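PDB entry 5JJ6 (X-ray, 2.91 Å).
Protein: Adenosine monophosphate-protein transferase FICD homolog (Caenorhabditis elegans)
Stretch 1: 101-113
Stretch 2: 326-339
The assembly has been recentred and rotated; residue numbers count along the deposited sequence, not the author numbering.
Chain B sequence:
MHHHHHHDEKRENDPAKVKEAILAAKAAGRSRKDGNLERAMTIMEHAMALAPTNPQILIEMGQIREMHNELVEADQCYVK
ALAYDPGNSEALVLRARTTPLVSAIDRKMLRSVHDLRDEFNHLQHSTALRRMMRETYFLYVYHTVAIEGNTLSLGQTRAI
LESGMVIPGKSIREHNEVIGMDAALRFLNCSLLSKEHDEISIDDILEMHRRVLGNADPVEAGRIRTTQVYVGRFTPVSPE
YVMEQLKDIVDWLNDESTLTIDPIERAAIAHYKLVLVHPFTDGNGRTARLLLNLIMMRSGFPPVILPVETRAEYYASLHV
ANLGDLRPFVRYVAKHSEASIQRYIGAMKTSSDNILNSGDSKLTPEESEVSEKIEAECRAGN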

# COMPACT_ATOMS: atom_id res chain seq x y z
N LEU B 101 -34.91 9.78 -34.45
CA LEU B 101 -35.14 8.34 -34.40
C LEU B 101 -34.27 7.63 -33.35
O LEU B 101 -34.78 6.88 -32.50
CB LEU B 101 -34.90 7.70 -35.77
CG LEU B 101 -35.73 8.21 -36.96
CD1 LEU B 101 -35.31 7.48 -38.23
CD2 LEU B 101 -37.23 8.05 -36.71
N VAL B 102 -32.95 7.87 -33.39
CA VAL B 102 -32.08 7.24 -32.41
C VAL B 102 -32.44 7.70 -30.99
O VAL B 102 -32.29 6.92 -30.05
CB VAL B 102 -30.56 7.47 -32.68
CG1 VAL B 102 -30.23 7.26 -34.16
CG2 VAL B 102 -30.11 8.81 -32.20
N SER B 103 -32.91 8.94 -30.82
CA SER B 103 -33.38 9.37 -29.49
C SER B 103 -34.54 8.50 -29.01
O SER B 103 -34.59 8.12 -27.83
CB SER B 103 -33.83 10.83 -29.49
OG SER B 103 -32.73 11.72 -29.58
N ALA B 104 -35.47 8.20 -29.92
CA ALA B 104 -36.60 7.34 -29.57
C ALA B 104 -36.12 5.94 -29.13
O ALA B 104 -36.49 5.43 -28.04
CB ALA B 104 -37.55 7.23 -30.74
N ILE B 105 -35.28 5.36 -29.98
CA ILE B 105 -34.67 4.05 -29.75
C ILE B 105 -33.98 3.97 -28.39
O ILE B 105 -34.22 3.04 -27.60
CB ILE B 105 -33.66 3.73 -30.86
CG1 ILE B 105 -34.38 3.65 -32.21
CG2 ILE B 105 -32.93 2.43 -30.57
CD1 ILE B 105 -33.48 3.41 -33.40
N ASP B 106 -33.12 4.95 -28.12
CA ASP B 106 -32.40 5.01 -26.86
C ASP B 106 -33.32 5.13 -25.66
O ASP B 106 -33.08 4.49 -24.64
CB ASP B 106 -31.42 6.18 -26.87
CG ASP B 106 -30.17 5.88 -27.66
OD1 ASP B 106 -29.90 4.68 -27.89
OD2 ASP B 106 -29.46 6.83 -28.05
N ARG B 107 -34.34 5.96 -25.78
CA ARG B 107 -35.25 6.15 -24.66
C ARG B 107 -35.97 4.86 -24.30
O ARG B 107 -36.14 4.54 -23.12
CB ARG B 107 -36.26 7.25 -24.96
CG ARG B 107 -35.91 8.58 -24.32
CD ARG B 107 -37.08 9.54 -24.37
NE ARG B 107 -37.59 9.68 -25.74
CZ ARG B 107 -37.09 10.52 -26.64
NH1 ARG B 107 -36.08 11.32 -26.32
NH2 ARG B 107 -37.61 10.57 -27.86
N LYS B 108 -36.35 4.08 -25.31
CA LYS B 108 -36.99 2.82 -24.98
C LYS B 108 -36.02 1.74 -24.51
O LYS B 108 -36.39 0.91 -23.68
CB LYS B 108 -37.82 2.30 -26.16
CG LYS B 108 -37.05 1.62 -27.26
CD LYS B 108 -38.01 0.91 -28.21
CE LYS B 108 -38.78 -0.20 -27.50
NZ LYS B 108 -39.53 -1.08 -28.45
N MET B 109 -34.79 1.75 -25.00
CA MET B 109 -33.75 0.91 -24.39
C MET B 109 -33.65 1.17 -22.90
O MET B 109 -33.78 0.24 -22.10
CB MET B 109 -32.39 1.18 -25.03
CG MET B 109 -31.24 0.54 -24.27
SD MET B 109 -29.65 1.25 -24.74
CE MET B 109 -29.78 2.92 -24.11
N LEU B 110 -33.43 2.42 -22.53
CA LEU B 110 -33.40 2.78 -21.12
C LEU B 110 -34.64 2.35 -20.35
O LEU B 110 -34.53 1.90 -19.20
CB LEU B 110 -33.21 4.28 -20.96
CG LEU B 110 -31.85 4.81 -21.38
CD1 LEU B 110 -31.69 6.23 -20.87
CD2 LEU B 110 -30.73 3.92 -20.85
N ARG B 111 -35.81 2.50 -20.95
CA ARG B 111 -37.03 2.05 -20.29
C ARG B 111 -37.02 0.54 -20.04
O ARG B 111 -37.41 0.08 -18.97
CB ARG B 111 -38.27 2.47 -21.08
CG ARG B 111 -39.06 3.58 -20.38
CD ARG B 111 -40.03 4.25 -21.33
NE ARG B 111 -40.53 3.30 -22.32
CZ ARG B 111 -40.47 3.48 -23.63
NH1 ARG B 111 -39.92 4.58 -24.13
NH2 ARG B 111 -40.95 2.55 -24.45
N SER B 112 -36.54 -0.21 -21.02
CA SER B 112 -36.48 -1.67 -20.93
C SER B 112 -35.54 -2.10 -19.79
O SER B 112 -35.89 -2.96 -18.97
CB SER B 112 -36.04 -2.26 -22.27
OG SER B 112 -35.53 -3.57 -22.09
N VAL B 113 -34.36 -1.50 -19.75
CA VAL B 113 -33.41 -1.78 -18.68
C VAL B 113 -34.02 -1.44 -17.32
O VAL B 113 -33.88 -2.20 -16.36
CB VAL B 113 -32.11 -0.97 -18.85
CG1 VAL B 113 -31.24 -1.05 -17.60
CG2 VAL B 113 -31.34 -1.46 -20.06
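Stretch 2 (326-339) LRPFVRYVAKHSEA

Stretch 2 packs as a helix alongside the helix of stretch 1, running in nearly the same direction, in a modest contact that joins a salt bridge near the middle to a small apolar patch further along. Residues 327-339 are helical and follow Leu326, while residues 101-113 lie wholly within a helix that extends beyond them on both sides. The N-to-C directions differ by 26°, the axes approach to 10.1 Å, and 470 Å² of surface is buried, counting both sides. The backbones are closer at the C-terminal end: the CA atoms of Asp106 and Arg331 are 7.6 Å apart, whereas those of Val113 and Glu338 are 5.7 Å apart.

The residues of stretch 1 that both point toward stretch 2 and touch it, Val102, Asp106, Met109 and Val113, recur every three or four positions, as expected when one side of a helix is used. On stretch 2, Arg327, Val330, Ala334 and Glu338 point toward the partner with the same spacing, and Arg331 joins them from the side.

At the N-terminal end, Val102 CG2 lies 3.1 Å from Arg327 NH1, near the plane of the guanidinium and at its edge. This is a very tight approach for a methyl group and a nitrogen. One turn on, Asp106 forms a salt bridge with Arg331, OD2 lying 2.5 Å from NH1; the same NH1 also donates a weak hydrogen bond to Asp106 OD1 at 2.7 Å, with an angle of 142°. The CA-to-CB bond of Arg331 points sideways, but a long, flexible arginine can still bring its charged end to the short side chain of Asp106, whose CA-to-CB bond points toward stretch 2.

The aliphatic part of Arg331 serves a second purpose, since its CG lies 4.0 Å from Met109 CE. Ala334 is the centre of the apolar patch. Its CB is 4.1 Å from Met109 SD, 4.2 Å from Leu110 CD2 and 4.3 Å from Val113 CG2, so one small methyl group meets three larger side chains. Leu110 starts out sideways, yet its end comes nearer, and CD2 also reaches Val330 CG1 at 4.5 Å.

Where the backbones draw close, Val113 suits the narrow space with a compact, branched side chain. Its CG2 lies 3.8 Å from the backbone O of Ala334 and 3.2 Å from Glu338 OE2, and its CG1 is 4.2 Å from Ser337 OG. Glu338 OE2 is also 4.0 Å from Ser112 OG, too far for a hydrogen bond.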

# COMPACT_ATOMS: atom_id res chain seq x y z
N LEU B 326 -21.71 11.20 -25.85
CA LEU B 326 -21.72 10.29 -24.72
C LEU B 326 -22.71 9.15 -24.92
O LEU B 326 -22.87 8.32 -24.04
CB LEU B 326 -22.04 11.03 -23.44
CG LEU B 326 -20.78 11.45 -22.70
CD1 LEU B 326 -21.10 12.28 -21.49
CD2 LEU B 326 -19.99 10.20 -22.29
N ARG B 327 -23.40 9.12 -26.05
CA ARG B 327 -24.47 8.15 -26.22
C ARG B 327 -23.96 6.71 -26.35
O ARG B 327 -24.52 5.82 -25.71
CB ARG B 327 -25.36 8.52 -27.42
CG ARG B 327 -26.09 9.87 -27.26
CD ARG B 327 -26.82 10.23 -28.53
NE ARG B 327 -25.88 10.22 -29.64
CZ ARG B 327 -26.23 10.20 -30.92
NH1 ARG B 327 -27.51 10.16 -31.25
NH2 ARG B 327 -25.31 10.18 -31.86
N PRO B 328 -22.90 6.47 -27.14
CA PRO B 328 -22.41 5.09 -27.20
C PRO B 328 -22.04 4.50 -25.84
O PRO B 328 -22.37 3.34 -25.56
CB PRO B 328 -21.16 5.21 -28.09
CG PRO B 328 -21.43 6.36 -28.95
CD PRO B 328 -22.18 7.34 -28.10
N PHE B 329 -21.39 5.30 -25.00
CA PHE B 329 -21.01 4.84 -23.67
C PHE B 329 -22.25 4.54 -22.84
O PHE B 329 -22.33 3.48 -22.21
CB PHE B 329 -20.13 5.88 -22.97
CG PHE B 329 -19.63 5.44 -21.63
CD1 PHE B 329 -18.95 4.25 -21.48
CD2 PHE B 329 -19.84 6.24 -20.51
CE1 PHE B 329 -18.47 3.84 -20.23
CE2 PHE B 329 -19.37 5.84 -19.27
CZ PHE B 329 -18.68 4.64 -19.12
N VAL B 330 -23.23 5.44 -22.86
CA VAL B 330 -24.47 5.20 -22.14
C VAL B 330 -25.12 3.89 -22.59
O VAL B 330 -25.59 3.11 -21.76
CB VAL B 330 -25.48 6.35 -22.34
CG1 VAL B 330 -26.88 5.92 -21.92
CG2 VAL B 330 -25.05 7.57 -21.56
N ARG B 331 -25.11 3.65 -23.89
CA ARG B 331 -25.67 2.44 -24.45
C ARG B 331 -24.90 1.23 -23.95
O ARG B 331 -25.47 0.17 -23.70
CB ARG B 331 -25.66 2.49 -25.98
CG ARG B 331 -26.64 3.51 -26.58
CD ARG B 331 -26.73 3.38 -28.09
NE ARG B 331 -25.97 4.40 -28.80
CZ ARG B 331 -26.52 5.41 -29.45
NH1 ARG B 331 -27.84 5.52 -29.49
NH2 ARG B 331 -25.78 6.31 -30.08
N TYR B 332 -23.59 1.41 -23.80
CA TYR B 332 -22.70 0.35 -23.32
C TYR B 332 -23.00 -0.05 -21.88
O TYR B 332 -23.29 -1.23 -21.59
CB TYR B 332 -21.24 0.80 -23.46
CG TYR B 332 -20.21 -0.17 -22.92
CD1 TYR B 332 -19.85 -1.30 -23.62
CD2 TYR B 332 -19.57 0.09 -21.72
CE1 TYR B 332 -18.90 -2.18 -23.12
CE2 TYR B 332 -18.63 -0.77 -21.21
CZ TYR B 332 -18.30 -1.91 -21.91
OH TYR B 332 -17.34 -2.77 -21.40
N VAL B 333 -22.97 0.93 -20.97
CA VAL B 333 -23.23 0.60 -19.58
C VAL B 333 -24.68 0.09 -19.41
O VAL B 333 -24.93 -0.78 -18.57
CB VAL B 333 -22.93 1.77 -18.59
CG1 VAL B 333 -22.08 2.84 -19.25
CG2 VAL B 333 -24.17 2.34 -17.99
N ALA B 334 -25.61 0.60 -20.22
CA ALA B 334 -26.98 0.08 -20.20
C ALA B 334 -27.00 -1.40 -20.59
O ALA B 334 -27.60 -2.23 -19.90
CB ALA B 334 -27.87 0.86 -21.12
N LYS B 335 -26.35 -1.73 -21.69
CA LYS B 335 -26.27 -3.11 -22.15
C LYS B 335 -25.76 -4.03 -21.05
O LYS B 335 -26.31 -5.12 -20.83
CB LYS B 335 -25.35 -3.24 -23.37
CG LYS B 335 -25.05 -4.67 -23.75
CD LYS B 335 -24.17 -4.77 -24.98
CE LYS B 335 -24.01 -6.22 -25.38
NZ LYS B 335 -23.57 -6.40 -26.77
N HIS B 336 -24.73 -3.58 -20.33
CA HIS B 336 -24.09 -4.50 -19.39
C HIS B 336 -24.73 -4.55 -18.01
O HIS B 336 -24.64 -5.57 -17.34
CB HIS B 336 -22.61 -4.17 -19.27
CG HIS B 336 -21.82 -4.59 -20.45
ND1 HIS B 336 -21.97 -5.84 -21.02
CD2 HIS B 336 -20.91 -3.94 -21.20
CE1 HIS B 336 -21.16 -5.94 -22.06
NE2 HIS B 336 -20.51 -4.80 -22.20
N SER B 337 -25.39 -3.48 -17.58
CA SER B 337 -26.19 -3.62 -16.37
C SER B 337 -27.39 -4.51 -16.70
O SER B 337 -27.87 -5.27 -15.84
CB SER B 337 -26.62 -2.27 -15.81
OG SER B 337 -27.13 -1.45 -16.82
N GLU B 338 -27.88 -4.44 -17.94
CA GLU B 338 -28.94 -5.36 -18.33
C GLU B 338 -28.40 -6.81 -18.27
O GLU B 338 -29.09 -7.70 -17.78
CB GLU B 338 -29.51 -5.02 -19.71
CG GLU B 338 -30.38 -6.13 -20.32
CD GLU B 338 -31.50 -5.62 -21.25
OE1 GLU B 338 -32.18 -6.46 -21.88
OE2 GLU B 338 -31.71 -4.39 -21.35
N ALA B 339 -27.18 -7.04 -18.74
CA ALA B 339 -26.61 -8.39 -18.68
C ALA B 339 -26.35 -8.86 -17.23
O ALA B 339 -26.39 -10.06 -16.95
CB ALA B 339 -25.33 -8.47 -19.49